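PDB 1X3L: hypothetical protein PH0495 from Pyrococcus horikoshii, which catalyses the ATP-dependent phosphorylation of D-glycerate to 2-phosphoglycerate, and can also use other nucleotides or pyrophosphate as phosphate donor. Local coordinates for residues Ala55-Cys61 with Ala78-Tyr84; Lys177-Lys183 with Glu250-Lys254; Asp375-Ile380 with Gly413-Thr418. All blocks are in the same frame, centred on the assembly; numbering follows the deposited sequence.

Contact 1 (Ala55-Cys61 with Ala78-Tyr84)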
loop_
_atom_site.group_PDB
_atom_site.type_symbol
_atom_site.label_atom_id
_atom_site.label_comp_id
_atom_site.label_asym_id
_atom_site.label_seq_id
_atom_site.Cartn_x
_atom_site.Cartn_y
_atom_site.Cartn_z
ATOM N N ALA A 55 12.121 9.288 7.490
ATOM C CA ALA A 55 10.794 8.781 7.164
ATOM C C ALA A 55 10.065 9.677 6.174
ATOM O O ALA A 55 10.128 10.903 6.263
ATOM C CB ALA A 55 9.979 8.638 8.436
ATOM N N LEU A 56 9.368 9.050 5.233
ATOM C CA LEU A 56 8.618 9.767 4.212
ATOM C C LEU A 56 7.350 9.006 3.836
ATOM O O LEU A 56 7.389 7.807 3.536
ATOM C CB LEU A 56 9.478 9.969 2.961
ATOM C CG LEU A 56 10.201 8.712 2.468
ATOM C CD1 LEU A 56 10.003 8.543 0.965
ATOM C CD2 LEU A 56 11.680 8.812 2.822
ATOM N N GLY A 57 6.227 9.716 3.843
ATOM C CA GLY A 57 4.963 9.099 3.506
ATOM C C GLY A 57 3.914 9.480 4.526
ATOM O O GLY A 57 4.212 10.142 5.516
ATOM N N LYS A 58 2.683 9.048 4.285
ATOM C CA LYS A 58 1.576 9.353 5.177
ATOM C C LYS A 58 1.716 8.750 6.573
ATOM O O LYS A 58 1.121 9.252 7.523
ATOM C CB LYS A 58 0.265 8.893 4.535
ATOM C CG LYS A 58 -0.071 9.633 3.248
ATOM C CD LYS A 58 -1.310 9.055 2.585
ATOM C CE LYS A 58 -1.610 9.756 1.269
ATOM N NZ LYS A 58 -2.747 9.111 0.552
ATOM N N ALA A 59 2.506 7.686 6.705
ATOM C CA ALA A 59 2.699 7.043 8.006
ATOM C C ALA A 59 4.102 7.285 8.567
ATOM O O ALA A 59 4.549 6.579 9.473
ATOM C CB ALA A 59 2.441 5.545 7.888
ATOM N N ALA A 60 4.789 8.285 8.027
ATOM C CA ALA A 60 6.140 8.615 8.462
ATOM C C ALA A 60 6.280 8.728 9.982
ATOM O O ALA A 60 7.171 8.119 10.580
ATOM C CB ALA A 60 6.592 9.914 7.797
ATOM N N CYS A 61 5.402 9.508 10.609
ATOM C CA CYS A 61 5.455 9.693 12.056
ATOM C C CYS A 61 5.147 8.425 12.835
ATOM O O CYS A 61 5.814 8.126 13.826
ATOM C CB CYS A 61 4.498 10.805 12.491
ATOM S SG CYS A 61 5.020 12.448 11.956
ATOM N N ALA A 78 11.008 13.274 9.649
ATOM C CA ALA A 78 9.814 12.575 9.205
ATOM C C ALA A 78 9.006 13.555 8.367
ATOM O O ALA A 78 8.577 14.598 8.863
ATOM C CB ALA A 78 9.004 12.103 10.408
ATOM N N VAL A 79 8.817 13.227 7.093
ATOM C CA VAL A 79 8.071 14.088 6.178
ATOM C C VAL A 79 6.715 13.458 5.882
ATOM O O VAL A 79 6.642 12.356 5.332
ATOM C CB VAL A 79 8.844 14.286 4.860
ATOM C CG1 VAL A 79 8.202 15.397 4.040
ATOM C CG2 VAL A 79 10.302 14.607 5.159
ATOM N N THR A 80 5.644 14.158 6.251
ATOM C CA THR A 80 4.296 13.643 6.047
ATOM C C THR A 80 3.330 14.731 5.578
ATOM O O THR A 80 3.704 15.895 5.455
ATOM C CB THR A 80 3.763 13.000 7.352
ATOM O OG1 THR A 80 2.540 12.306 7.084
ATOM C CG2 THR A 80 3.514 14.066 8.418
ATOM N N LYS A 81 2.087 14.339 5.311
ATOM C CA LYS A 81 1.062 15.268 4.845
ATOM C C LYS A 81 0.633 16.279 5.904
ATOM O O LYS A 81 0.824 16.067 7.103
ATOM C CB LYS A 81 -0.172 14.497 4.373
ATOM C CG LYS A 81 0.012 13.745 3.072
ATOM C CD LYS A 81 -1.263 12.993 2.687
ATOM C CE LYS A 81 -2.458 13.932 2.534
ATOM N NZ LYS A 81 -2.267 14.936 1.450
ATOM N N TYR A 82 0.053 17.385 5.445
ATOM C CA TYR A 82 -0.425 18.426 6.345
ATOM C C TYR A 82 -1.537 17.843 7.210
ATOM O O TYR A 82 -2.480 17.241 6.696
ATOM C CB TYR A 82 -0.955 19.620 5.541
ATOM C CG TYR A 82 0.124 20.366 4.786
ATOM C CD1 TYR A 82 1.142 21.036 5.468
ATOM C CD2 TYR A 82 0.144 20.382 3.392
ATOM C CE1 TYR A 82 2.154 21.700 4.780
ATOM C CE2 TYR A 82 1.152 21.045 2.693
ATOM C CZ TYR A 82 2.154 21.699 3.392
ATOM O OH TYR A 82 3.161 22.344 2.706
ATOM N N GLY A 83 -1.412 18.015 8.523
ATOM C CA GLY A 83 -2.411 17.490 9.436
ATOM C C GLY A 83 -1.990 16.181 10.081
ATOM O O GLY A 83 -2.458 15.841 11.168
ATOM N N TYR A 84 -1.102 15.443 9.416
ATOM C CA TYR A 84 -0.628 14.160 9.930
ATOM C C TYR A 84 0.390 14.339 11.055
ATOM O O TYR A 84 0.836 13.368 11.658
ATOM C CB TYR A 84 -0.115 13.296 8.775
ATOM C CG TYR A 84 -1.198 12.865 7.809
ATOM C CD1 TYR A 84 -2.059 13.799 7.229
ATOM C CD2 TYR A 84 -1.366 11.523 7.474
ATOM C CE1 TYR A 84 -3.060 13.405 6.341
ATOM C CE2 TYR A 84 -2.363 11.118 6.588
ATOM C CZ TYR A 84 -3.207 12.064 6.026
ATOM O OH TYR A 84 -4.196 11.665 5.154
HETATM O O HOH W 1 2.797 10.685 9.734
#
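One torsion brings the hydroxyl of Thr80 to Gly57 and Lys58: OG1 stands opposite the residue's own backbone N (chi1 -170°). Thr80 OG1 thus lies 3.2 Å from Gly57 O, with Lys58 O slightly farther off. The Lys58 side chain carries CG opposite its carbonyl carbon (chi1 -64°) and then runs extended, alongside Lys81. A water joins the group at Thr80: it gives a hydrogen bond to Lys58 O, takes one from Cys61 N and also bonds Thr80 OG1. The first turn of the helix is thus tied to the end of the neighbouring strand.

The strands themselves pair in parallel. Val79 N donates to Ala55 O at 2.8 Å, an almost straight bond. Gly57 N donates in turn to Val79 O at 3.1 Å. At Gly57 phi is positive, and any side chain would run into the preceding carbonyl O. On the face of the sheet that carries Ala55 and Ala78, small side chains meet. Ala78 CB touches Ala55 CB at 4.1 Å, and Ala60 CB and Cys61 SG also rest on it. Groups this small probably let the helix start close to the strand.

At the outer end, Lys58 CE packs on Lys81 CD at 3.6 Å. The two side chains point the same way, yet Lys58 NZ and Lys81 NZ stay 5.9 Å apart. Lys81 bends at its end and makes a weak hydrogen bond to His98. The edge of the Tyr84 ring faces Lys58 O, with Tyr84 CD2 3.4 Å from it. Ser130 also binds the Ala59 N-H, from the loop after strand 124-129. Lys58 probably binds substrate, as in related kinases, so this end of the unit probably borders the substrate site. The whole is a beta-alpha-beta crossover, strand 51-56, helix 60-70 and strand 75-81, in a parallel sheet.

Contact 2 (Lys177-Lys183 with Glu250-Lys254)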
loop_
_atom_site.group_PDB
_atom_site.type_symbol
_atom_site.label_atom_id
_atom_site.label_comp_id
_atom_site.label_asym_id
_atom_site.label_seq_id
_atom_site.Cartn_x
_atom_site.Cartn_y
_atom_site.Cartn_z
ATOM N N LYS A 177 15.039 10.154 -5.925
ATOM C CA LYS A 177 14.298 9.029 -6.478
ATOM C C LYS A 177 15.198 8.137 -7.329
ATOM O O LYS A 177 16.347 8.482 -7.595
ATOM C CB LYS A 177 13.126 9.550 -7.313
ATOM C CG LYS A 177 12.039 10.219 -6.483
ATOM C CD LYS A 177 11.056 10.971 -7.365
ATOM C CE LYS A 177 9.804 11.372 -6.593
ATOM N NZ LYS A 177 10.109 12.086 -5.329
ATOM N N GLY A 178 14.677 6.984 -7.745
ATOM C CA GLY A 178 15.461 6.078 -8.568
ATOM C C GLY A 178 16.685 5.528 -7.864
ATOM O O GLY A 178 17.757 5.412 -8.464
ATOM N N GLY A 179 16.528 5.193 -6.587
ATOM C CA GLY A 179 17.626 4.643 -5.810
ATOM C C GLY A 179 18.697 5.638 -5.379
ATOM O O GLY A 179 19.653 5.270 -4.688
ATOM N N LYS A 180 18.539 6.902 -5.759
ATOM C CA LYS A 180 19.537 7.907 -5.417
ATOM C C LYS A 180 19.672 8.195 -3.929
ATOM O O LYS A 180 20.761 8.528 -3.464
ATOM C CB LYS A 180 19.268 9.192 -6.206
ATOM C CG LYS A 180 19.624 9.049 -7.689
ATOM C CD LYS A 180 19.321 10.311 -8.482
ATOM C CE LYS A 180 19.929 10.242 -9.872
ATOM N NZ LYS A 180 21.427 10.160 -9.809
ATOM N N LEU A 181 18.585 8.064 -3.173
ATOM C CA LEU A 181 18.661 8.303 -1.737
ATOM C C LEU A 181 19.562 7.225 -1.130
ATOM O O LEU A 181 20.430 7.515 -0.306
ATOM C CB LEU A 181 17.268 8.248 -1.094
ATOM C CG LEU A 181 17.178 8.662 0.380
ATOM C CD1 LEU A 181 17.468 10.158 0.514
ATOM C CD2 LEU A 181 15.786 8.347 0.926
ATOM N N ALA A 182 19.361 5.980 -1.549
ATOM C CA ALA A 182 20.167 4.876 -1.041
ATOM C C ALA A 182 21.647 5.058 -1.393
ATOM O O ALA A 182 22.518 4.642 -0.637
ATOM C CB ALA A 182 19.660 3.554 -1.603
ATOM N N LYS A 183 21.929 5.677 -2.536
ATOM C CA LYS A 183 23.319 5.896 -2.939
ATOM C C LYS A 183 24.024 6.885 -2.016
ATOM O O LYS A 183 25.251 6.938 -1.984
ATOM C CB LYS A 183 23.394 6.407 -4.381
ATOM C CG LYS A 183 23.040 5.373 -5.430
ATOM C CD LYS A 183 23.155 5.937 -6.843
ATOM C CE LYS A 183 24.597 6.285 -7.204
ATOM N NZ LYS A 183 24.712 6.783 -8.608
ATOM N N GLU A 250 25.416 11.600 -12.554
ATOM C CA GLU A 250 25.211 10.189 -12.278
ATOM C C GLU A 250 23.844 9.669 -12.687
ATOM O O GLU A 250 22.841 10.382 -12.656
ATOM C CB GLU A 250 25.468 9.898 -10.798
ATOM C CG GLU A 250 26.886 10.264 -10.355
ATOM C CD GLU A 250 27.164 9.918 -8.900
ATOM O OE1 GLU A 250 26.192 9.715 -8.132
ATOM O OE2 GLU A 250 28.357 9.861 -8.521
ATOM N N GLU A 251 23.831 8.407 -13.086
ATOM C CA GLU A 251 22.624 7.719 -13.511
ATOM C C GLU A 251 21.866 7.291 -12.247
ATOM O O GLU A 251 22.397 7.404 -11.138
ATOM C CB GLU A 251 23.037 6.503 -14.351
ATOM C CG GLU A 251 21.908 5.638 -14.851
ATOM C CD GLU A 251 20.963 6.371 -15.777
ATOM O OE1 GLU A 251 21.316 6.608 -16.958
ATOM O OE2 GLU A 251 19.862 6.710 -15.309
ATOM N N THR A 252 20.622 6.841 -12.402
ATOM C CA THR A 252 19.856 6.366 -11.252
ATOM C C THR A 252 20.504 5.034 -10.869
ATOM O O THR A 252 21.232 4.450 -11.674
ATOM C CB THR A 252 18.365 6.153 -11.603
ATOM O OG1 THR A 252 18.258 5.471 -12.858
ATOM C CG2 THR A 252 17.635 7.490 -11.690
ATOM N N LEU A 253 20.260 4.558 -9.651
ATOM C CA LEU A 253 20.858 3.309 -9.185
ATOM C C LEU A 253 20.630 2.144 -10.146
ATOM O O LEU A 253 19.494 1.828 -10.497
ATOM C CB LEU A 253 20.317 2.942 -7.797
ATOM C CG LEU A 253 20.930 1.677 -7.189
ATOM C CD1 LEU A 253 22.430 1.869 -7.040
ATOM C CD2 LEU A 253 20.297 1.375 -5.846
ATOM N N LYS A 254 21.718 1.503 -10.558
ATOM C CA LYS A 254 21.649 0.380 -11.489
ATOM C C LYS A 254 21.998 -0.958 -10.840
ATOM O O LYS A 254 21.515 -2.003 -11.267
ATOM C CB LYS A 254 22.596 0.627 -12.673
ATOM C CG LYS A 254 22.198 1.796 -13.567
ATOM C CD LYS A 254 21.022 1.434 -14.466
ATOM C CE LYS A 254 20.453 2.664 -15.156
ATOM N NZ LYS A 254 19.812 3.597 -14.176
HETATM O O HOH W 2 23.354 9.287 -7.863
HETATM O O HOH W 3 24.026 4.993 -10.341
#
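This is a loop-to-turn contact, mostly polar, between Lys177-Lys183 and Glu250-Lys254, partly buried beside the parallel sheet. Its backbone link is Leu253 N to Gly178 O, 2.9 Å. Gly178 and Gly179 form the middle of a type I' turn, and a CB on either would clash with Thr252 or Leu253. Leu253 CB therefore lies close on Gly179 CA, at 3.8 Å.

Lys180 bends at its last torsion (chi4 -63°) and brings NZ above the carbonyl planes of Glu250 and Glu251. Lys180 NZ donates to Glu250 O and Glu251 O, each at 3.2 Å, and also holds a water. Cutting Lys180 back to alanine is likely to cost both carbonyls their shared donor, leaving the 250-251 backbone less firmly held. Lys183 NZ makes a weak salt bridge to Glu250 OE1, 3.3 Å, which the same water bridges. Lys183 CG packs on Leu253 CD1 at 3.9 Å.

Glu251 OE2 accepts from Thr252 N, pairs with Lys254 NZ and also bonds His172, while Thr252 OG1 bonds Asp213. The segment 177-183 runs into the short helix 180-183 ahead of strand 188-194, while 250-254 lies in the loop from helix 235-246 to strand 260-266.

Contact 3 (Asp375-Ile380 with Gly413-Thr418)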
loop_
_atom_site.group_PDB
_atom_site.type_symbol
_atom_site.label_atom_id
_atom_site.label_comp_id
_atom_site.label_asym_id
_atom_site.label_seq_id
_atom_site.Cartn_x
_atom_site.Cartn_y
_atom_site.Cartn_z
ATOM N N ASP A 375 -18.757 5.657 3.783
ATOM C CA ASP A 375 -17.995 5.537 5.018
ATOM C C ASP A 375 -17.802 4.089 5.469
ATOM O O ASP A 375 -17.165 3.831 6.499
ATOM C CB ASP A 375 -18.668 6.350 6.119
ATOM C CG ASP A 375 -18.529 7.845 5.893
ATOM O OD1 ASP A 375 -17.382 8.308 5.700
ATOM O OD2 ASP A 375 -19.554 8.555 5.903
ATOM N N ALA A 376 -18.363 3.153 4.705
ATOM C CA ALA A 376 -18.227 1.727 5.009
ATOM C C ALA A 376 -16.933 1.215 4.390
ATOM O O ALA A 376 -16.494 1.716 3.353
ATOM C CB ALA A 376 -19.406 0.950 4.442
ATOM N N ALA A 377 -16.321 0.218 5.022
ATOM C CA ALA A 377 -15.090 -0.358 4.498
ATOM C C ALA A 377 -15.409 -1.518 3.553
ATOM O O ALA A 377 -14.561 -1.951 2.771
ATOM C CB ALA A 377 -14.210 -0.838 5.636
ATOM N N GLY A 378 -16.635 -2.019 3.621
ATOM C CA GLY A 378 -17.006 -3.124 2.757
ATOM C C GLY A 378 -18.295 -3.793 3.187
ATOM O O GLY A 378 -19.130 -3.174 3.843
ATOM N N GLY A 379 -18.458 -5.061 2.819
ATOM C CA GLY A 379 -19.664 -5.782 3.178
ATOM C C GLY A 379 -19.381 -7.103 3.865
ATOM O O GLY A 379 -18.288 -7.655 3.752
ATOM N N ILE A 380 -20.370 -7.606 4.592
ATOM C CA ILE A 380 -20.236 -8.879 5.288
ATOM C C ILE A 380 -21.591 -9.571 5.180
ATOM O O ILE A 380 -22.613 -9.027 5.591
ATOM C CB ILE A 380 -19.804 -8.670 6.774
ATOM C CG1 ILE A 380 -19.737 -10.017 7.495
ATOM C CG2 ILE A 380 -20.760 -7.704 7.484
ATOM C CD1 ILE A 380 -19.117 -9.935 8.901
ATOM N N GLY A 413 -27.984 -5.636 7.828
ATOM C CA GLY A 413 -26.795 -5.689 8.663
ATOM C C GLY A 413 -25.561 -6.168 7.927
ATOM O O GLY A 413 -24.668 -6.759 8.531
ATOM N N GLY A 414 -25.499 -5.884 6.630
ATOM C CA GLY A 414 -24.379 -6.330 5.819
ATOM C C GLY A 414 -23.245 -5.354 5.587
ATOM O O GLY A 414 -22.300 -5.674 4.869
ATOM N N LEU A 415 -23.324 -4.167 6.176
ATOM C CA LEU A 415 -22.257 -3.192 6.008
ATOM C C LEU A 415 -21.178 -3.392 7.060
ATOM O O LEU A 415 -21.466 -3.733 8.204
ATOM C CB LEU A 415 -22.795 -1.762 6.113
ATOM C CG LEU A 415 -23.656 -1.271 4.948
ATOM C CD1 LEU A 415 -24.022 0.190 5.174
ATOM C CD2 LEU A 415 -22.875 -1.420 3.638
ATOM N N LEU A 416 -19.931 -3.184 6.656
ATOM C CA LEU A 416 -18.809 -3.303 7.570
ATOM C C LEU A 416 -18.183 -1.922 7.710
ATOM O O LEU A 416 -17.694 -1.358 6.731
ATOM C CB LEU A 416 -17.765 -4.282 7.028
ATOM C CG LEU A 416 -16.589 -4.505 7.988
ATOM C CD1 LEU A 416 -17.093 -5.228 9.235
ATOM C CD2 LEU A 416 -15.503 -5.314 7.316
ATOM N N PHE A 417 -18.224 -1.376 8.922
ATOM C CA PHE A 417 -17.647 -0.067 9.214
ATOM C C PHE A 417 -16.453 -0.241 10.134
ATOM O O PHE A 417 -16.596 -0.748 11.242
ATOM C CB PHE A 417 -18.660 0.825 9.930
ATOM C CG PHE A 417 -19.751 1.339 9.051
ATOM C CD1 PHE A 417 -19.607 2.550 8.384
ATOM C CD2 PHE A 417 -20.932 0.623 8.901
ATOM C CE1 PHE A 417 -20.629 3.046 7.578
ATOM C CE2 PHE A 417 -21.960 1.109 8.099
ATOM C CZ PHE A 417 -21.807 2.325 7.435
ATOM N N THR A 418 -15.280 0.191 9.686
ATOM C CA THR A 418 -14.075 0.086 10.500
ATOM C C THR A 418 -13.717 1.458 11.065
ATOM O O THR A 418 -13.059 1.570 12.103
ATOM C CB THR A 418 -12.877 -0.378 9.659
ATOM O OG1 THR A 418 -12.673 0.554 8.589
ATOM C CG2 THR A 418 -13.125 -1.770 9.074
HETATM O O HOH W 4 -15.230 2.195 7.654
HETATM O O HOH W 5 -24.855 -9.818 7.290
#
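A classic beta bulge marks this antiparallel pair: Ala377 and Gly378 both face Leu416. Leu416 O takes a short bond from Ala377 N at 2.7 Å, coming nearly straight onto the carbonyl. Leu416 O takes a weak second one from Gly378 N at 3.4 Å. The extra residue gives strand 378-382 its irregular start. In the other direction, Leu416 N donates to Gly378 O at 2.9 Å, from above the carbonyl plane. This makes Gly378 and Leu416 the hydrogen-bonded pair. Gly379 and Leu415 form the non-hydrogen-bonded pair beside it, and Ile380 N then binds Gly414 O.

Glycines dominate the pairing. The backbone of Gly378 leaves no room for a side chain beside the carbonyl O of Ala377. Gly379 CA comes very near Gly414 O, in a CA-H...O contact of 3.1 Å. Gly414 CA makes a like contact to Ile380 O.

The ring of Phe417 sits at the bulge end. Its CG lies opposite its carbonyl carbon (chi1 -73°), which lays the ring along Asp375 and Ala376. Ala376 CB stands over one face, offset toward the rim, in a CH-pi contact 4.1 Å from the Phe417 ring centroid. Thr418 reaches Ala377 CB with both OG1 and CG2, and a water joins Asp375 O to Thr418 N. A second water bonds Ile380 O and, weakly, Gly413 O.

Leu415 packs on helix 405-411. Ile380 and Leu416 lie against helix 6-20 and strand 359-366. The strand 415-416 is the outermost of its mixed sheet. Three firm backbone bonds and one weak one join the two segments, and no charged pair takes part. With its cross-strand bonds all from backbone atoms, the pairing probably depends little on which side chains it carries, except where glycine is needed.

Overall arrangement
Contact 1 is the buried one, while contacts 2 and 3 are only partly buried. Contacts 1 and 2 belong to the part of the protein built on the parallel sheet, with centres 22 Å apart and nearest atoms about 5 Å apart, not touching. Contact 3 lies in the mixed sheet, with its centre about 42 Å from that of contact 2, across the chain's centre. No two contacts share a strand or helix. Contacts 1 and 3 both pair strands, parallel in one and antiparallel in the other. Contact 2 pairs none and relies on lysine amines, carbonyls and water. Of the three, only contact 1 holds a residue that probably binds substrate.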